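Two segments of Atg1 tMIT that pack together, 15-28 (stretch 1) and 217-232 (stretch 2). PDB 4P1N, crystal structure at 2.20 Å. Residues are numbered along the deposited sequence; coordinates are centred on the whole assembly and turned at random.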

# COMPACT_ATOMS: atom_id res chain seq x y z
N GLU B 15 -5.58 9.35 0.57
CA GLU B 15 -4.25 9.53 -0.04
C GLU B 15 -3.33 10.38 0.83
O GLU B 15 -2.15 10.10 0.95
CB GLU B 15 -4.33 10.20 -1.41
CG GLU B 15 -4.65 9.23 -2.51
CD GLU B 15 -4.78 9.90 -3.87
OE1 GLU B 15 -5.30 11.02 -3.95
OE2 GLU B 15 -4.38 9.27 -4.88
N SER B 16 -3.90 11.46 1.37
CA SER B 16 -3.21 12.37 2.30
C SER B 16 -2.73 11.66 3.60
O SER B 16 -1.61 11.84 4.05
CB SER B 16 -4.18 13.53 2.63
OG SER B 16 -3.64 14.41 3.61
N LEU B 17 -3.58 10.83 4.19
CA LEU B 17 -3.17 10.03 5.33
C LEU B 17 -2.12 9.04 4.96
O LEU B 17 -1.23 8.79 5.75
CB LEU B 17 -4.36 9.30 5.99
CG LEU B 17 -5.28 10.29 6.69
CD1 LEU B 17 -6.67 9.68 6.92
CD2 LEU B 17 -4.68 10.79 8.00
N SER B 18 -2.21 8.47 3.76
CA SER B 18 -1.26 7.44 3.31
C SER B 18 0.11 8.04 3.04
O SER B 18 1.15 7.39 3.26
CB SER B 18 -1.76 6.72 2.06
OG SER B 18 -2.94 5.99 2.34
N ALA B 19 0.13 9.28 2.59
CA ALA B 19 1.40 10.01 2.48
C ALA B 19 2.09 10.19 3.83
O ALA B 19 3.31 9.99 4.01
CB ALA B 19 1.16 11.35 1.82
N LYS B 20 1.29 10.58 4.80
CA LYS B 20 1.76 10.67 6.17
C LYS B 20 2.22 9.34 6.77
O LYS B 20 3.28 9.28 7.44
CB LYS B 20 0.63 11.24 7.04
CG LYS B 20 0.34 12.72 6.75
CD LYS B 20 -0.96 13.22 7.37
CE LYS B 20 -1.21 14.65 6.93
NZ LYS B 20 -2.52 15.10 7.42
N ALA B 21 1.45 8.28 6.54
CA ALA B 21 1.84 6.95 7.04
C ALA B 21 3.13 6.53 6.37
O ALA B 21 4.10 6.10 7.01
CB ALA B 21 0.74 5.93 6.78
N PHE B 22 3.23 6.79 5.08
CA PHE B 22 4.43 6.37 4.35
C PHE B 22 5.69 7.02 4.88
O PHE B 22 6.72 6.39 5.06
CB PHE B 22 4.27 6.71 2.84
CG PHE B 22 5.49 6.34 2.05
CD1 PHE B 22 5.67 5.04 1.61
CD2 PHE B 22 6.51 7.27 1.83
CE1 PHE B 22 6.80 4.68 0.89
CE2 PHE B 22 7.64 6.93 1.08
CZ PHE B 22 7.82 5.63 0.65
N VAL B 23 5.63 8.33 5.09
CA VAL B 23 6.78 9.08 5.55
C VAL B 23 7.22 8.63 6.96
O VAL B 23 8.39 8.51 7.28
CB VAL B 23 6.45 10.60 5.46
CG1 VAL B 23 7.39 11.40 6.27
CG2 VAL B 23 6.54 11.05 4.01
N MET B 24 6.26 8.33 7.80
CA MET B 24 6.54 7.87 9.14
C MET B 24 7.09 6.42 9.11
O MET B 24 8.05 6.06 9.79
CB MET B 24 5.26 8.03 9.98
CG MET B 24 5.50 8.07 11.47
SD MET B 24 6.57 9.43 11.98
CE MET B 24 5.85 10.73 11.13
N TYR B 25 6.46 5.58 8.30
CA TYR B 25 6.91 4.23 8.15
C TYR B 25 8.35 4.20 7.65
O TYR B 25 9.16 3.39 8.17
CB TYR B 25 5.96 3.46 7.24
CG TYR B 25 6.49 2.17 6.66
CD1 TYR B 25 6.36 1.01 7.34
CD2 TYR B 25 7.12 2.13 5.38
CE1 TYR B 25 6.86 -0.16 6.85
CE2 TYR B 25 7.60 0.93 4.86
CZ TYR B 25 7.44 -0.21 5.57
OH TYR B 25 7.90 -1.43 5.10
N SER B 26 8.66 5.02 6.65
CA SER B 26 10.03 5.01 6.08
C SER B 26 11.05 5.50 7.14
O SER B 26 12.18 5.05 7.17
CB SER B 26 10.15 5.89 4.83
OG SER B 26 9.07 5.68 3.93
N PHE B 27 10.65 6.41 8.02
CA PHE B 27 11.51 6.87 9.12
C PHE B 27 11.70 5.72 10.08
O PHE B 27 12.82 5.37 10.39
CB PHE B 27 10.91 8.14 9.75
CG PHE B 27 11.77 8.83 10.80
CD1 PHE B 27 13.15 8.67 10.87
CD2 PHE B 27 11.16 9.73 11.68
CE1 PHE B 27 13.91 9.37 11.83
CE2 PHE B 27 11.90 10.44 12.62
CZ PHE B 27 13.29 10.27 12.68
N ALA B 28 10.62 5.08 10.52
CA ALA B 28 10.76 3.86 11.34
C ALA B 28 11.68 2.82 10.74
O ALA B 28 12.50 2.20 11.45
CB ALA B 28 9.41 3.22 11.63
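Stretch 2 (217-232) ATSLWMLEILLDEHLS

How does stretch 2 lie on stretch 1? Stretch 1 is helical throughout, and stretch 2 enters already helical at Ala217 and later gives way to a loop or turn that carries Asp228 and Leu231. The two helices cross almost at right angles, at -101°, with their axes 9.2 Å apart at closest approach. The backbones come nearest at Lys20 and Trp221, whose CA atoms are 5.6 Å apart; Val23 CA and Thr218 CA are 6.7 Å apart. No hydrogen bond links the stretches, so side-chain packing carries the contact.

What does Trp221 do at the crossing? Its CA-to-CB bond points toward stretch 1, and with chi1 at m and chi2 at 125° the indole settles as a knob among Ser16, Ala19, Lys20 and Val23. Ala19, with no side chain beyond CB, lets the ring lie close: Ala19 CB is 3.7 Å from Trp221 CE2 and stands over the face of the six-membered ring, 3.9 Å from its centroid, in a CH-pi contact. Lys20 CE instead meets the ring edge, 3.8 Å from Trp221 CE3.

Why is Lys20 so extended? Its chi1 is m and the other three chi angles are t, so the aliphatic chain runs out past the tryptophan edge, with Lys20 CD 4.0 Å from Leu231 CD1. This reach brings the ammonium into acidic surroundings: Lys20 NZ lies 4.0 Å from Asp228 OD2 and 4.5 Å from Glu224 OE2. Both distances are beyond a salt bridge, but the opposite charges can still attract one another. Asp228 uses its other carboxylate oxygen, OD1, for weak hydrogen bonds from N and ND1 of His230, a poorly ordered residue.

How do the two methionines reach across the contact? Each has a CA-to-CB bond directed sideways and a flexible chain whose end comes nearer the other stretch. Met24, with chi1 t and both chi2 and chi3 p, is folded rather than extended, and its CE comes within 3.2 Å of Ile225 CD1. Ile225, in the m, t conformation, also places its CD1 3.9 Å from Lys20 O. Met222 is m, t, p: its chain extends through chi2 and then turns at the sulfur, bringing CE to 3.8 Å from Phe27 CD2. Nearer its base, Met222 CG is 3.2 Å from Val23 CG1, a tight apolar contact. The same Val23 methyl reaches Thr218, with CG1 and Thr218 CG2 3.7 Å apart, while Thr218 OG1 is hydrogen-bonded elsewhere in the structure.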

# COMPACT_ATOMS: atom_id res chain seq x y z
N ALA B 217 8.38 18.52 0.85
CA ALA B 217 7.04 17.97 1.01
C ALA B 217 7.06 16.93 2.16
O ALA B 217 6.12 16.84 2.99
CB ALA B 217 6.55 17.34 -0.31
N THR B 218 8.14 16.16 2.20
CA THR B 218 8.33 15.18 3.28
C THR B 218 8.37 15.82 4.65
O THR B 218 7.65 15.36 5.55
CB THR B 218 9.57 14.32 3.06
OG1 THR B 218 9.46 13.66 1.79
CG2 THR B 218 9.74 13.30 4.20
N SER B 219 9.14 16.90 4.81
CA SER B 219 9.16 17.65 6.07
C SER B 219 7.80 18.16 6.45
O SER B 219 7.47 18.23 7.62
CB SER B 219 10.06 18.87 6.00
OG SER B 219 11.40 18.52 5.81
N LEU B 220 7.03 18.60 5.47
CA LEU B 220 5.75 19.16 5.74
C LEU B 220 4.78 18.07 6.17
O LEU B 220 4.04 18.26 7.11
CB LEU B 220 5.19 19.87 4.51
CG LEU B 220 5.83 21.22 4.22
CD1 LEU B 220 5.35 21.66 2.85
CD2 LEU B 220 5.49 22.26 5.28
N TRP B 221 4.78 16.94 5.47
CA TRP B 221 3.93 15.83 5.92
C TRP B 221 4.24 15.49 7.37
O TRP B 221 3.33 15.32 8.16
CB TRP B 221 4.12 14.59 5.09
CG TRP B 221 3.62 14.69 3.71
CD1 TRP B 221 4.36 14.45 2.57
CD2 TRP B 221 2.28 14.97 3.28
NE1 TRP B 221 3.55 14.57 1.47
CE2 TRP B 221 2.28 14.89 1.87
CE3 TRP B 221 1.09 15.23 3.94
CZ2 TRP B 221 1.15 15.08 1.13
CZ3 TRP B 221 -0.06 15.45 3.19
CH2 TRP B 221 -0.02 15.37 1.80
N MET B 222 5.52 15.43 7.71
CA MET B 222 5.96 15.08 9.08
C MET B 222 5.47 16.03 10.11
O MET B 222 4.91 15.61 11.12
CB MET B 222 7.48 14.98 9.16
CG MET B 222 8.00 13.81 8.34
SD MET B 222 9.79 13.59 8.50
CE MET B 222 9.95 13.03 10.16
N LEU B 223 5.65 17.33 9.87
CA LEU B 223 5.22 18.34 10.82
C LEU B 223 3.71 18.47 10.92
O LEU B 223 3.18 18.84 11.98
CB LEU B 223 5.84 19.72 10.48
CG LEU B 223 7.35 19.85 10.58
CD1 LEU B 223 7.81 21.21 10.06
CD2 LEU B 223 7.78 19.67 12.02
N GLU B 224 2.99 18.21 9.83
CA GLU B 224 1.52 18.24 9.91
C GLU B 224 0.99 17.18 10.85
O GLU B 224 0.00 17.39 11.53
CB GLU B 224 0.87 18.08 8.54
CG GLU B 224 0.69 19.42 7.87
CD GLU B 224 0.67 19.32 6.37
OE1 GLU B 224 1.22 20.25 5.75
OE2 GLU B 224 0.13 18.33 5.83
N ILE B 225 1.69 16.06 10.93
CA ILE B 225 1.32 15.03 11.86
C ILE B 225 1.25 15.62 13.27
O ILE B 225 0.32 15.34 14.02
CB ILE B 225 2.30 13.84 11.78
CG1 ILE B 225 2.06 13.10 10.47
CG2 ILE B 225 2.12 12.90 12.96
CD1 ILE B 225 3.22 12.21 10.07
N LEU B 226 2.21 16.47 13.60
CA LEU B 226 2.32 17.05 14.92
C LEU B 226 1.30 18.15 15.19
O LEU B 226 1.07 18.49 16.34
CB LEU B 226 3.71 17.62 15.11
CG LEU B 226 4.90 16.67 14.94
CD1 LEU B 226 6.19 17.38 15.30
CD2 LEU B 226 4.69 15.45 15.83
N LEU B 227 0.71 18.71 14.14
CA LEU B 227 -0.31 19.75 14.26
C LEU B 227 -1.70 19.17 14.07
O LEU B 227 -2.67 19.87 14.21
CB LEU B 227 -0.09 20.86 13.23
CG LEU B 227 1.19 21.67 13.40
CD1 LEU B 227 1.37 22.64 12.25
CD2 LEU B 227 1.19 22.39 14.74
N ASP B 228 -1.80 17.89 13.74
CA ASP B 228 -3.09 17.28 13.52
C ASP B 228 -3.61 16.69 14.83
O ASP B 228 -2.99 15.79 15.43
CB ASP B 228 -2.97 16.21 12.44
CG ASP B 228 -4.31 15.63 12.04
OD1 ASP B 228 -5.08 15.20 12.92
OD2 ASP B 228 -4.58 15.56 10.83
N GLU B 229 -4.79 17.16 15.24
CA GLU B 229 -5.37 16.76 16.53
C GLU B 229 -5.63 15.27 16.62
O GLU B 229 -5.40 14.70 17.67
CB GLU B 229 -6.67 17.55 16.85
N HIS B 230 -6.06 14.63 15.54
CA HIS B 230 -6.29 13.19 15.56
C HIS B 230 -4.99 12.39 15.44
O HIS B 230 -5.06 11.18 15.50
CB HIS B 230 -7.22 12.70 14.41
CG HIS B 230 -8.11 13.74 13.79
ND1 HIS B 230 -7.77 14.41 12.64
CD2 HIS B 230 -9.35 14.17 14.13
CE1 HIS B 230 -8.75 15.24 12.31
NE2 HIS B 230 -9.72 15.11 13.20
N LEU B 231 -3.83 13.03 15.21
CA LEU B 231 -2.55 12.31 14.98
C LEU B 231 -1.41 12.71 15.93
O LEU B 231 -0.44 11.96 16.05
CB LEU B 231 -2.04 12.58 13.58
CG LEU B 231 -2.96 12.30 12.41
CD1 LEU B 231 -2.19 12.54 11.11
CD2 LEU B 231 -3.49 10.88 12.48
N SER B 232 -1.52 13.87 16.56
CA SER B 232 -0.47 14.45 17.37
C SER B 232 -0.49 13.93 18.80
O SER B 232 0.41 14.22 19.55
CB SER B 232 -0.63 15.97 17.45
OG SER B 232 -1.89 16.30 17.99